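Local atomic coordinates of GNAT family acetyltransferase (Mycobacterium smegmatis, PDB entry 6C30), a protein that probably transfers an acetyl group from acetyl-coenzyme A to an amino group, perhaps a protein N-terminus, as a RimJ-type member of the GNAT superfamily. Residues Phe171-Leu177 with Asp189-Ile195; Trp40-Leu45 with Trp62-Val68; Val9-Trp13 with Arg79-Gly85; Val26-Arg30 with Ala133-Gly138. All coordinates share one frame; numbering follows the deposited sequence. Where two conformers were deposited one is given.

In the fold
The contacts are spread over one GNAT domain and none touches another. Contact 4 is the buried one: strand 25-31 meets helix 130-143 through apolar carbon and one thioether, without hydrogen bonds between the segments. Contact 1 belongs to the same sheet, about 22 Å away between centres, but is itself a strand pair, held by backbone bonds and edged with charged side chains. Contacts 1, 2 and 3 are partly buried; contact 2 joins two helical pieces, contact 3 an N-terminal loop to the end of helix 71-83. Contact 2 relies on side chains bonding to carbonyls and to a histidine, whereas contact 3 combines a methyl-on-indole contact, a bridging water and a helix-ending glycine near the second subunit.

Contact 1 of 4, residues Phe171-Leu177 with Asp189-Ile195; sequences FREEGLL and DHLLVAI
Phe171 has CG on the far side from its carbonyl carbon (chi1 -77°), which lays the ring against Val193 and Ile195; each of these sets its CG2 between backbone N and carbonyl carbon. Ile195 CG2 lies over one face of the Phe171 ring in a CH-pi contact, 4.2 Å from its centroid, and Val193 CG2 packs on Phe171 CB at 3.7 Å. Leu139 and Leu166, from two helices, also touch the Phe171 side chain, a setting suited to purely hydrocarbon groups.

The two strands run antiparallel in the sheet of the GNAT fold. Arg172 N gives Ala194 O a nearly straight bond of 2.8 Å (174° at the hydrogen). Further along, Glu174 and Gly175 both face Leu192, a classic beta bulge: Leu192 O accepts from Glu174 N at 2.8 Å and, weakly, from Gly175 N. Beyond it the pairing resumes, and Leu176 CD1 meets Leu191 CD2 at 3.9 Å.

Arg172 lays one guanidinium face over Ala194 O, while its NH1 reaches Glu174 OE2 in the guanidinium plane, a 2.9 Å salt bridge. The small Ala194 lets the carboxylate come close, with Glu174 OE1 3.4 Å from Ala194 CB. OE1 is also bridged to Arg150, and Arg172 NE to Glu199. This linked set of opposite charges probably favours the ionised forms of Arg172 and Glu174 and limits the freedom of the long arginine chain.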
# COMPACT_ATOMS: atom_id res chain seq x y z
N PHE A 171 8.33 -25.20 3.29
CA PHE A 171 9.03 -25.82 2.17
C PHE A 171 9.73 -27.12 2.57
O PHE A 171 10.34 -27.19 3.65
CB PHE A 171 10.05 -24.84 1.56
CG PHE A 171 9.43 -23.78 0.70
CD1 PHE A 171 9.15 -24.04 -0.63
CD2 PHE A 171 9.13 -22.53 1.23
CE1 PHE A 171 8.56 -23.06 -1.43
CE2 PHE A 171 8.55 -21.56 0.44
CZ PHE A 171 8.27 -21.82 -0.90
N ARG A 172 9.63 -28.13 1.70
CA ARG A 172 10.30 -29.42 1.86
C ARG A 172 11.56 -29.50 1.02
O ARG A 172 11.52 -29.13 -0.15
CB ARG A 172 9.39 -30.57 1.44
CG ARG A 172 8.08 -30.70 2.17
CD ARG A 172 7.19 -31.74 1.46
NE ARG A 172 6.52 -31.17 0.30
CZ ARG A 172 6.94 -31.30 -0.96
NH1 ARG A 172 8.03 -31.99 -1.25
NH2 ARG A 172 6.24 -30.72 -1.94
N GLU A 173 12.65 -30.03 1.55
CA GLU A 173 13.81 -30.34 0.70
C GLU A 173 13.47 -31.48 -0.27
O GLU A 173 12.99 -32.55 0.16
CB GLU A 173 15.02 -30.73 1.54
CG GLU A 173 15.62 -29.57 2.32
CD GLU A 173 16.88 -29.97 3.06
OE1 GLU A 173 17.36 -31.11 2.88
OE2 GLU A 173 17.39 -29.14 3.84
N GLU A 174 13.72 -31.27 -1.56
CA GLU A 174 13.45 -32.29 -2.57
C GLU A 174 14.71 -32.81 -3.23
O GLU A 174 14.73 -33.93 -3.73
CB GLU A 174 12.50 -31.76 -3.65
CG GLU A 174 11.08 -31.60 -3.13
CD GLU A 174 10.04 -31.46 -4.21
OE1 GLU A 174 10.35 -30.86 -5.26
OE2 GLU A 174 8.91 -31.94 -4.01
N GLY A 175 15.78 -32.03 -3.24
CA GLY A 175 16.99 -32.49 -3.89
C GLY A 175 18.15 -31.54 -3.79
O GLY A 175 18.02 -30.45 -3.23
N LEU A 176 19.29 -31.95 -4.33
CA LEU A 176 20.48 -31.13 -4.37
C LEU A 176 20.91 -30.99 -5.82
O LEU A 176 21.24 -31.98 -6.50
CB LEU A 176 21.61 -31.74 -3.53
CG LEU A 176 22.92 -30.94 -3.52
CD1 LEU A 176 22.73 -29.60 -2.81
CD2 LEU A 176 24.04 -31.74 -2.89
N LEU A 177 20.86 -29.76 -6.31
CA LEU A 177 21.18 -29.45 -7.70
C LEU A 177 22.66 -29.12 -7.79
O LEU A 177 23.11 -28.08 -7.30
CB LEU A 177 20.31 -28.29 -8.20
CG LEU A 177 18.83 -28.40 -7.86
CD1 LEU A 177 18.10 -27.17 -8.40
CD2 LEU A 177 18.22 -29.70 -8.41
N ASP A 189 26.40 -25.57 -5.96
CA ASP A 189 25.28 -26.41 -5.59
C ASP A 189 24.16 -25.60 -4.94
O ASP A 189 24.43 -24.71 -4.13
CB ASP A 189 25.68 -27.49 -4.58
CG ASP A 189 26.68 -28.50 -5.12
OD1 ASP A 189 27.08 -28.46 -6.31
OD2 ASP A 189 27.07 -29.36 -4.30
N HIS A 190 22.91 -25.90 -5.28
CA HIS A 190 21.75 -25.33 -4.61
C HIS A 190 20.80 -26.45 -4.22
O HIS A 190 20.52 -27.35 -5.03
CB HIS A 190 21.01 -24.33 -5.51
CG HIS A 190 21.67 -22.99 -5.63
ND1 HIS A 190 22.90 -22.81 -6.23
CD2 HIS A 190 21.26 -21.76 -5.24
CE1 HIS A 190 23.22 -21.53 -6.20
NE2 HIS A 190 22.24 -20.87 -5.61
N LEU A 191 20.31 -26.43 -2.99
CA LEU A 191 19.18 -27.26 -2.60
C LEU A 191 17.93 -26.81 -3.34
O LEU A 191 17.75 -25.62 -3.60
CB LEU A 191 18.93 -27.19 -1.10
CG LEU A 191 20.00 -27.86 -0.23
CD1 LEU A 191 19.97 -27.27 1.16
CD2 LEU A 191 19.81 -29.37 -0.19
N LEU A 192 17.09 -27.77 -3.70
CA LEU A 192 15.77 -27.50 -4.24
C LEU A 192 14.76 -27.81 -3.16
O LEU A 192 14.75 -28.92 -2.61
CB LEU A 192 15.51 -28.35 -5.49
CG LEU A 192 14.13 -28.21 -6.13
CD1 LEU A 192 13.95 -26.82 -6.70
CD2 LEU A 192 13.92 -29.27 -7.21
N VAL A 193 13.91 -26.84 -2.85
CA VAL A 193 12.84 -27.05 -1.87
C VAL A 193 11.50 -26.73 -2.54
O VAL A 193 11.46 -26.01 -3.53
CB VAL A 193 13.04 -26.20 -0.59
CG1 VAL A 193 14.41 -26.46 0.04
CG2 VAL A 193 12.86 -24.70 -0.88
N ALA A 194 10.40 -27.27 -2.01
CA ALA A 194 9.12 -27.13 -2.69
C ALA A 194 7.95 -27.33 -1.75
O ALA A 194 8.07 -27.92 -0.67
CB ALA A 194 9.01 -28.13 -3.84
N ILE A 195 6.80 -26.83 -2.18
CA ILE A 195 5.55 -27.08 -1.48
C ILE A 195 4.44 -27.12 -2.54
O ILE A 195 4.52 -26.43 -3.55
CB ILE A 195 5.29 -25.99 -0.40
CG1 ILE A 195 4.07 -26.36 0.46
CG2 ILE A 195 5.13 -24.58 -1.01
CD1 ILE A 195 3.83 -25.40 1.63

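Contact 2 of 4, residues Trp40-Leu45 with Trp62-Val68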
# COMPACT_ATOMS: atom_id res chain seq x y z
N TRP A 40 15.43 0.89 -4.31
CA TRP A 40 16.09 -0.32 -4.77
C TRP A 40 17.60 -0.11 -4.88
O TRP A 40 18.39 -0.90 -4.38
CB TRP A 40 15.50 -0.74 -6.11
CG TRP A 40 16.22 -1.83 -6.83
CD1 TRP A 40 16.05 -3.18 -6.69
CD2 TRP A 40 17.19 -1.66 -7.87
NE1 TRP A 40 16.87 -3.86 -7.56
CE2 TRP A 40 17.58 -2.95 -8.31
CE3 TRP A 40 17.77 -0.54 -8.49
CZ2 TRP A 40 18.51 -3.14 -9.32
CZ3 TRP A 40 18.70 -0.74 -9.50
CH2 TRP A 40 19.06 -2.03 -9.90
N SER A 41 18.00 0.97 -5.52
CA SER A 41 19.42 1.24 -5.70
C SER A 41 20.10 1.48 -4.36
O SER A 41 21.14 0.90 -4.08
CB SER A 41 19.61 2.45 -6.63
OG SER A 41 20.98 2.84 -6.69
N ARG A 42 19.52 2.33 -3.53
CA ARG A 42 20.13 2.65 -2.25
C ARG A 42 20.36 1.39 -1.43
O ARG A 42 21.47 1.16 -0.91
CB ARG A 42 19.25 3.64 -1.48
CG ARG A 42 19.83 4.13 -0.17
CD ARG A 42 18.78 4.90 0.63
NE ARG A 42 17.71 4.01 1.08
CZ ARG A 42 16.43 4.12 0.72
NH1 ARG A 42 16.04 5.10 -0.09
NH2 ARG A 42 15.54 3.26 1.17
N ILE A 43 19.33 0.57 -1.31
CA ILE A 43 19.44 -0.62 -0.47
C ILE A 43 20.35 -1.68 -1.09
O ILE A 43 21.20 -2.24 -0.39
CB ILE A 43 18.06 -1.22 -0.19
CG1 ILE A 43 17.18 -0.19 0.53
CG2 ILE A 43 18.20 -2.47 0.67
CD1 ILE A 43 15.72 -0.56 0.58
N ARG A 44 20.23 -1.95 -2.38
CA ARG A 44 21.05 -2.99 -3.01
C ARG A 44 22.52 -2.61 -2.98
O ARG A 44 23.40 -3.46 -2.84
CB ARG A 44 20.62 -3.26 -4.45
CG ARG A 44 19.20 -3.79 -4.63
CD ARG A 44 19.11 -5.26 -4.35
NE ARG A 44 19.84 -6.06 -5.34
CZ ARG A 44 19.72 -7.37 -5.42
NH1 ARG A 44 18.89 -8.02 -4.61
NH2 ARG A 44 20.41 -8.03 -6.34
N LEU A 45 22.82 -1.31 -3.12
CA LEU A 45 24.22 -0.87 -3.04
C LEU A 45 24.72 -1.00 -1.60
O LEU A 45 25.83 -1.51 -1.39
CB LEU A 45 24.37 0.57 -3.53
CG LEU A 45 24.22 0.79 -5.04
CD1 LEU A 45 24.17 2.29 -5.31
CD2 LEU A 45 25.34 0.13 -5.85
N TRP A 62 28.86 -4.76 -9.46
CA TRP A 62 27.68 -4.60 -8.62
C TRP A 62 27.19 -3.16 -8.61
O TRP A 62 25.98 -2.92 -8.60
CB TRP A 62 27.99 -5.03 -7.19
CG TRP A 62 26.78 -5.08 -6.30
CD1 TRP A 62 26.27 -4.07 -5.53
CD2 TRP A 62 25.93 -6.21 -6.08
NE1 TRP A 62 25.16 -4.51 -4.85
CE2 TRP A 62 24.93 -5.82 -5.17
CE3 TRP A 62 25.93 -7.53 -6.57
CZ2 TRP A 62 23.93 -6.70 -4.75
CZ3 TRP A 62 24.93 -8.39 -6.15
CH2 TRP A 62 23.94 -7.97 -5.25
N LYS A 63 28.12 -2.21 -8.60
CA LYS A 63 27.75 -0.81 -8.48
C LYS A 63 27.17 -0.28 -9.79
O LYS A 63 26.38 0.67 -9.78
CB LYS A 63 28.96 0.02 -8.04
CG LYS A 63 29.44 -0.37 -6.65
CD LYS A 63 30.59 0.51 -6.17
CE LYS A 63 31.85 0.28 -6.99
NZ LYS A 63 32.30 -1.15 -6.96
N VAL A 64 27.55 -0.90 -10.90
CA VAL A 64 27.00 -0.53 -12.19
C VAL A 64 25.59 -1.11 -12.32
O VAL A 64 24.65 -0.41 -12.70
CB VAL A 64 27.89 -1.03 -13.35
CG1 VAL A 64 27.18 -0.83 -14.68
CG2 VAL A 64 29.22 -0.30 -13.33
N ARG A 65 25.45 -2.38 -11.97
CA ARG A 65 24.17 -3.07 -12.04
C ARG A 65 23.12 -2.38 -11.18
O ARG A 65 21.95 -2.31 -11.58
CB ARG A 65 24.34 -4.53 -11.59
CG ARG A 65 23.03 -5.31 -11.44
CD ARG A 65 22.30 -5.50 -12.77
NE ARG A 65 21.15 -6.39 -12.61
CZ ARG A 65 20.39 -6.81 -13.61
NH1 ARG A 65 20.64 -6.41 -14.85
NH2 ARG A 65 19.36 -7.62 -13.37
N HIS A 66 23.51 -1.87 -10.02
CA HIS A 66 22.53 -1.36 -9.08
C HIS A 66 22.51 0.16 -8.95
O HIS A 66 21.96 0.70 -7.99
CB HIS A 66 22.75 -2.02 -7.71
CG HIS A 66 22.54 -3.49 -7.75
ND1 HIS A 66 23.58 -4.39 -7.87
CD2 HIS A 66 21.41 -4.24 -7.74
CE1 HIS A 66 23.10 -5.62 -7.91
NE2 HIS A 66 21.78 -5.55 -7.83
N ALA A 67 23.09 0.84 -9.93
CA ALA A 67 22.94 2.28 -10.05
C ALA A 67 21.46 2.63 -10.30
O ALA A 67 20.72 1.85 -10.91
CB ALA A 67 23.81 2.80 -11.18
N VAL A 68 21.05 3.81 -9.87
CA VAL A 68 19.64 4.21 -9.99
C VAL A 68 19.19 4.21 -11.47
O VAL A 68 18.05 3.86 -11.76
CB VAL A 68 19.37 5.59 -9.34
CG1 VAL A 68 20.00 6.73 -10.12
CG2 VAL A 68 17.89 5.83 -9.18
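The end of the short helix 62-65 lies against helix 37-46, beyond the first strands of the GNAT fold, and His66, the first residue after it, meets Trp40, Ser41, Arg44 and Leu45. Ser41 turns OG anti to its own N (chi1 173°) and donates to His66 O at 2.7 Å, in the plane of that carbonyl; a small hydroxyl suits two backbones this close.

Around this helix end the imidazole is held twice. His66 ND1 donates to Trp62 O at 2.9 Å, on a lone pair of a carbonyl that also accepts from His66 N, so the side chain following the helix folds back on its first carbonyl. His66 NE2 accepts from Arg44 NH2 at 3.2 Å; the histidine nitrogen lies in the guanidinium plane, although the arginine nitrogen is tilted from the ring plane. Bends at chi2 and chi3 curl the Arg44 chain to reach it; its guanidinium is also salt-bridged to Glu55 and in cation-pi contact with Trp120.

Trp62 receives His66 CE1 over the centre of one face and directs its NE1 to Arg44 O, 2.9 Å away. That acceptor is in the indole plane; the donor stands above the carbonyl plane. Trp40 approaches with its far rim: CZ2 is 3.5 Å from His66 CD2, and Arg65 O lies at the ring edge, near its plane, 3.4 Å from Trp40 CH2. Leu45 CD2 fills in against Lys63 CA at 3.7 Å.

Contact 3 of 4, residues Val9-Trp13 with Arg79-Gly85; sequences VHPGW and RAEARHG
Trp13 and Ala82 form the tight part of the contact. With CG anti to the backbone N (chi1 -179°), Trp13 sends its indole out to the helix, where Ala82 CB sits over one face, 3.5 Å from the centroid of the five-membered ring, a CH-pi contact suited to a small alanine. At the indole edge a water, in the ring plane, accepts from Trp13 NE1 at 2.9 Å and donates to Arg79 O at 2.8 Å.

His10 is fixed by its own turn. It begins a type II beta turn, with Gly12 supplying the positive phi, and its ND1 donates to Trp13 O at 2.7 Å. His10 CB packs on Ala82 O at 3.3 Å. Gly85 ends the helix in a Schellman motif, its CA 3.4 Å from Val9 O in a CA-H...O contact. The exposed side is looser: Val9 CG1 touches Arg83 O at 3.6 Å, and the Arg83 and His84 side chains start away from the loop.

Leu88 and Pro89 of strand 88-94 also touch the Trp13 side chain, Phe90 meets it edge-to-face, and Pro31 of strand 25-31 packs on it too. Ala219 of the second subunit packs on both His10 and Trp13, placing helix 71-83 and the N-terminal loop beside the dimer partner.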
# COMPACT_ATOMS: atom_id res chain seq x y z
N VAL A 9 -3.81 -14.83 -19.91
CA VAL A 9 -2.37 -14.91 -20.11
C VAL A 9 -1.61 -14.76 -18.80
O VAL A 9 -0.63 -15.47 -18.56
CB VAL A 9 -1.88 -13.82 -21.10
CG1 VAL A 9 -0.37 -13.91 -21.30
CG2 VAL A 9 -2.61 -13.95 -22.43
N HIS A 10 -2.06 -13.85 -17.94
CA HIS A 10 -1.35 -13.61 -16.68
C HIS A 10 -2.28 -13.54 -15.47
O HIS A 10 -2.44 -12.48 -14.87
CB HIS A 10 -0.48 -12.34 -16.79
CG HIS A 10 -1.20 -11.14 -17.33
ND1 HIS A 10 -1.98 -10.32 -16.55
CD2 HIS A 10 -1.20 -10.58 -18.57
CE1 HIS A 10 -2.45 -9.33 -17.29
NE2 HIS A 10 -1.99 -9.46 -18.52
N PRO A 11 -2.87 -14.68 -15.09
CA PRO A 11 -3.78 -14.70 -13.94
C PRO A 11 -3.09 -14.22 -12.66
O PRO A 11 -1.94 -14.58 -12.41
CB PRO A 11 -4.17 -16.17 -13.83
CG PRO A 11 -3.06 -16.92 -14.51
CD PRO A 11 -2.63 -16.03 -15.63
N GLY A 12 -3.78 -13.40 -11.87
CA GLY A 12 -3.23 -12.93 -10.61
C GLY A 12 -2.25 -11.79 -10.76
O GLY A 12 -1.61 -11.40 -9.79
N TRP A 13 -2.14 -11.24 -11.97
CA TRP A 13 -1.24 -10.11 -12.23
C TRP A 13 -1.90 -9.05 -13.10
O TRP A 13 -2.57 -9.39 -14.08
CB TRP A 13 0.05 -10.59 -12.92
CG TRP A 13 0.99 -9.45 -13.17
CD1 TRP A 13 1.12 -8.72 -14.31
CD2 TRP A 13 1.90 -8.89 -12.22
NE1 TRP A 13 2.06 -7.73 -14.14
CE2 TRP A 13 2.56 -7.82 -12.86
CE3 TRP A 13 2.22 -9.19 -10.89
CZ2 TRP A 13 3.54 -7.06 -12.22
CZ3 TRP A 13 3.19 -8.42 -10.26
CH2 TRP A 13 3.83 -7.37 -10.92
N ARG A 79 8.39 -6.46 -15.76
CA ARG A 79 7.00 -6.21 -16.08
C ARG A 79 6.61 -6.82 -17.43
O ARG A 79 5.48 -7.29 -17.60
CB ARG A 79 6.72 -4.70 -16.05
CG ARG A 79 6.81 -4.14 -14.63
CD ARG A 79 6.39 -2.68 -14.54
NE ARG A 79 5.01 -2.51 -14.93
CZ ARG A 79 3.97 -2.56 -14.10
NH1 ARG A 79 4.14 -2.76 -12.79
NH2 ARG A 79 2.75 -2.41 -14.58
N ALA A 80 7.55 -6.87 -18.38
CA ALA A 80 7.28 -7.53 -19.66
C ALA A 80 7.07 -9.03 -19.47
O ALA A 80 6.14 -9.62 -20.03
CB ALA A 80 8.40 -7.27 -20.63
N GLU A 81 7.92 -9.67 -18.67
CA GLU A 81 7.73 -11.08 -18.38
C GLU A 81 6.39 -11.34 -17.69
O GLU A 81 5.73 -12.34 -17.95
CB GLU A 81 8.87 -11.62 -17.53
CG GLU A 81 10.19 -11.73 -18.26
CD GLU A 81 10.09 -12.63 -19.47
OE1 GLU A 81 9.84 -13.84 -19.29
OE2 GLU A 81 10.24 -12.13 -20.61
N ALA A 82 5.99 -10.42 -16.81
CA ALA A 82 4.73 -10.57 -16.11
C ALA A 82 3.55 -10.44 -17.07
O ALA A 82 2.53 -11.12 -16.92
CB ALA A 82 4.63 -9.53 -14.99
N ARG A 83 3.70 -9.55 -18.05
CA ARG A 83 2.66 -9.35 -19.06
C ARG A 83 2.45 -10.63 -19.88
O ARG A 83 1.36 -10.88 -20.40
CB ARG A 83 3.06 -8.18 -19.96
CG ARG A 83 1.93 -7.55 -20.75
CD ARG A 83 2.30 -6.13 -21.20
NE ARG A 83 3.67 -6.02 -21.71
CZ ARG A 83 4.64 -5.30 -21.14
NH1 ARG A 83 4.42 -4.63 -20.01
NH2 ARG A 83 5.85 -5.26 -21.70
N HIS A 84 3.50 -11.43 -19.99
CA HIS A 84 3.43 -12.70 -20.71
C HIS A 84 3.11 -13.87 -19.78
O HIS A 84 3.11 -15.03 -20.20
CB HIS A 84 4.74 -12.96 -21.45
CG HIS A 84 5.02 -11.98 -22.55
ND1 HIS A 84 4.25 -11.90 -23.69
CD2 HIS A 84 5.97 -11.03 -22.67
CE1 HIS A 84 4.72 -10.95 -24.47
NE2 HIS A 84 5.76 -10.40 -23.88
N GLY A 85 2.85 -13.56 -18.51
CA GLY A 85 2.44 -14.56 -17.55
C GLY A 85 3.55 -15.48 -17.07
O GLY A 85 3.27 -16.54 -16.51
O HOH W 1 3.44 -6.16 -16.12

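Contact 4 of 4, residues Val26-Arg30 with Ala133-Gly138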
# COMPACT_ATOMS: atom_id res chain seq x y z
N VAL A 26 3.25 -3.47 9.43
CA VAL A 26 2.33 -3.79 8.35
C VAL A 26 3.13 -4.23 7.13
O VAL A 26 3.99 -3.49 6.64
CB VAL A 26 1.43 -2.58 8.00
CG1 VAL A 26 0.49 -2.94 6.85
CG2 VAL A 26 0.62 -2.15 9.23
N VAL A 27 2.88 -5.44 6.65
CA VAL A 27 3.58 -5.95 5.48
C VAL A 27 2.62 -6.25 4.35
O VAL A 27 1.48 -6.67 4.57
CB VAL A 27 4.40 -7.21 5.80
CG1 VAL A 27 5.51 -6.90 6.79
CG2 VAL A 27 3.49 -8.33 6.29
N GLY A 28 3.06 -6.03 3.11
CA GLY A 28 2.23 -6.31 1.95
C GLY A 28 3.13 -6.51 0.74
O GLY A 28 4.33 -6.19 0.79
N LEU A 29 2.54 -7.06 -0.32
CA LEU A 29 3.20 -7.20 -1.63
C LEU A 29 2.50 -6.34 -2.65
O LEU A 29 1.27 -6.32 -2.70
CB LEU A 29 3.20 -8.65 -2.12
CG LEU A 29 3.79 -9.73 -1.21
CD1 LEU A 29 3.77 -11.09 -1.90
CD2 LEU A 29 5.21 -9.35 -0.80
N ARG A 30 3.26 -5.66 -3.50
CA ARG A 30 2.64 -4.96 -4.63
C ARG A 30 3.62 -4.94 -5.80
O ARG A 30 4.81 -5.22 -5.62
CB ARG A 30 2.19 -3.54 -4.21
CG ARG A 30 3.24 -2.68 -3.52
CD ARG A 30 4.15 -2.02 -4.53
NE ARG A 30 5.13 -1.17 -3.88
CZ ARG A 30 6.23 -0.70 -4.47
NH1 ARG A 30 6.47 -1.01 -5.74
NH2 ARG A 30 7.08 0.07 -3.81
N ALA A 133 6.75 -13.71 6.11
CA ALA A 133 5.46 -13.16 5.73
C ALA A 133 5.33 -12.98 4.22
O ALA A 133 4.29 -13.27 3.64
CB ALA A 133 5.22 -11.82 6.43
N ALA A 134 6.41 -12.50 3.59
CA ALA A 134 6.40 -12.30 2.15
C ALA A 134 6.23 -13.62 1.40
O ALA A 134 5.43 -13.72 0.46
CB ALA A 134 7.68 -11.60 1.70
N LEU A 135 6.97 -14.64 1.82
CA LEU A 135 6.83 -15.96 1.22
C LEU A 135 5.43 -16.53 1.43
O LEU A 135 4.84 -17.12 0.51
CB LEU A 135 7.88 -16.91 1.79
CG LEU A 135 9.30 -16.64 1.32
CD1 LEU A 135 10.27 -17.40 2.20
CD2 LEU A 135 9.50 -17.06 -0.13
N ALA A 136 4.90 -16.38 2.63
CA ALA A 136 3.56 -16.90 2.93
C ALA A 136 2.49 -16.23 2.08
O ALA A 136 1.59 -16.89 1.55
CB ALA A 136 3.25 -16.73 4.41
N MET A 137 2.60 -14.91 1.93
CA MET A 137 1.71 -14.18 1.04
C MET A 137 1.87 -14.63 -0.40
O MET A 137 0.90 -14.80 -1.13
CB MET A 137 1.96 -12.67 1.15
CG MET A 137 1.37 -12.04 2.40
SD MET A 137 1.45 -10.24 2.39
CE MET A 137 3.18 -9.97 2.74
N GLY A 138 3.12 -14.81 -0.83
CA GLY A 138 3.39 -15.27 -2.18
C GLY A 138 2.73 -16.60 -2.45
O GLY A 138 2.08 -16.79 -3.49
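No ring or other flat side chain stands between Leu29 and Met137, so the contact has no stacked faces or ring edges; the planar groups here are backbone peptides, and Met137 lies beside the one at Gly28 with SD 4.0 Å from Gly28 CA. This is strand-on-helix packing in the core of the GNAT fold, where helix 130-143 lies against strand 25-31 of the central sheet. The axes of the short segments approach to 8.6 Å at an angle of 47°. In relatives this helix follows the loop that binds the pyrophosphate of acetyl-coenzyme A, which is consistent with its place in this chain.

Met137 supplies the flexible part. Its chain runs out extended and then bends at the thioether (chi3 -75°), turning CE across the strand, 3.9 Å from Gly28 CA and beside Leu29 CG. Val27 is modelled in two conformers; in one of them its CG2 lies 3.9 Å from Ala133 CB and equally far from Met137 CE. Val17 and Leu20 of the adjoining strand also touch this methionine, while Phe90 and Leu102 pack on Leu29.

Leu29 points at the helix and brings two methyls to it. Small residues on this side of the helix suit the purpose, for they admit the branched leucine close to the main chain. Leu29 CD1 reaches 3.9 Å from Met137 CB and touches the backbone at Ala134 O and Gly138 N, two atoms close together because Gly138 N bonds back to Ala134 O within the helix. The other methyl, Leu29 CD2, meets Ala134 CB at 4.2 Å.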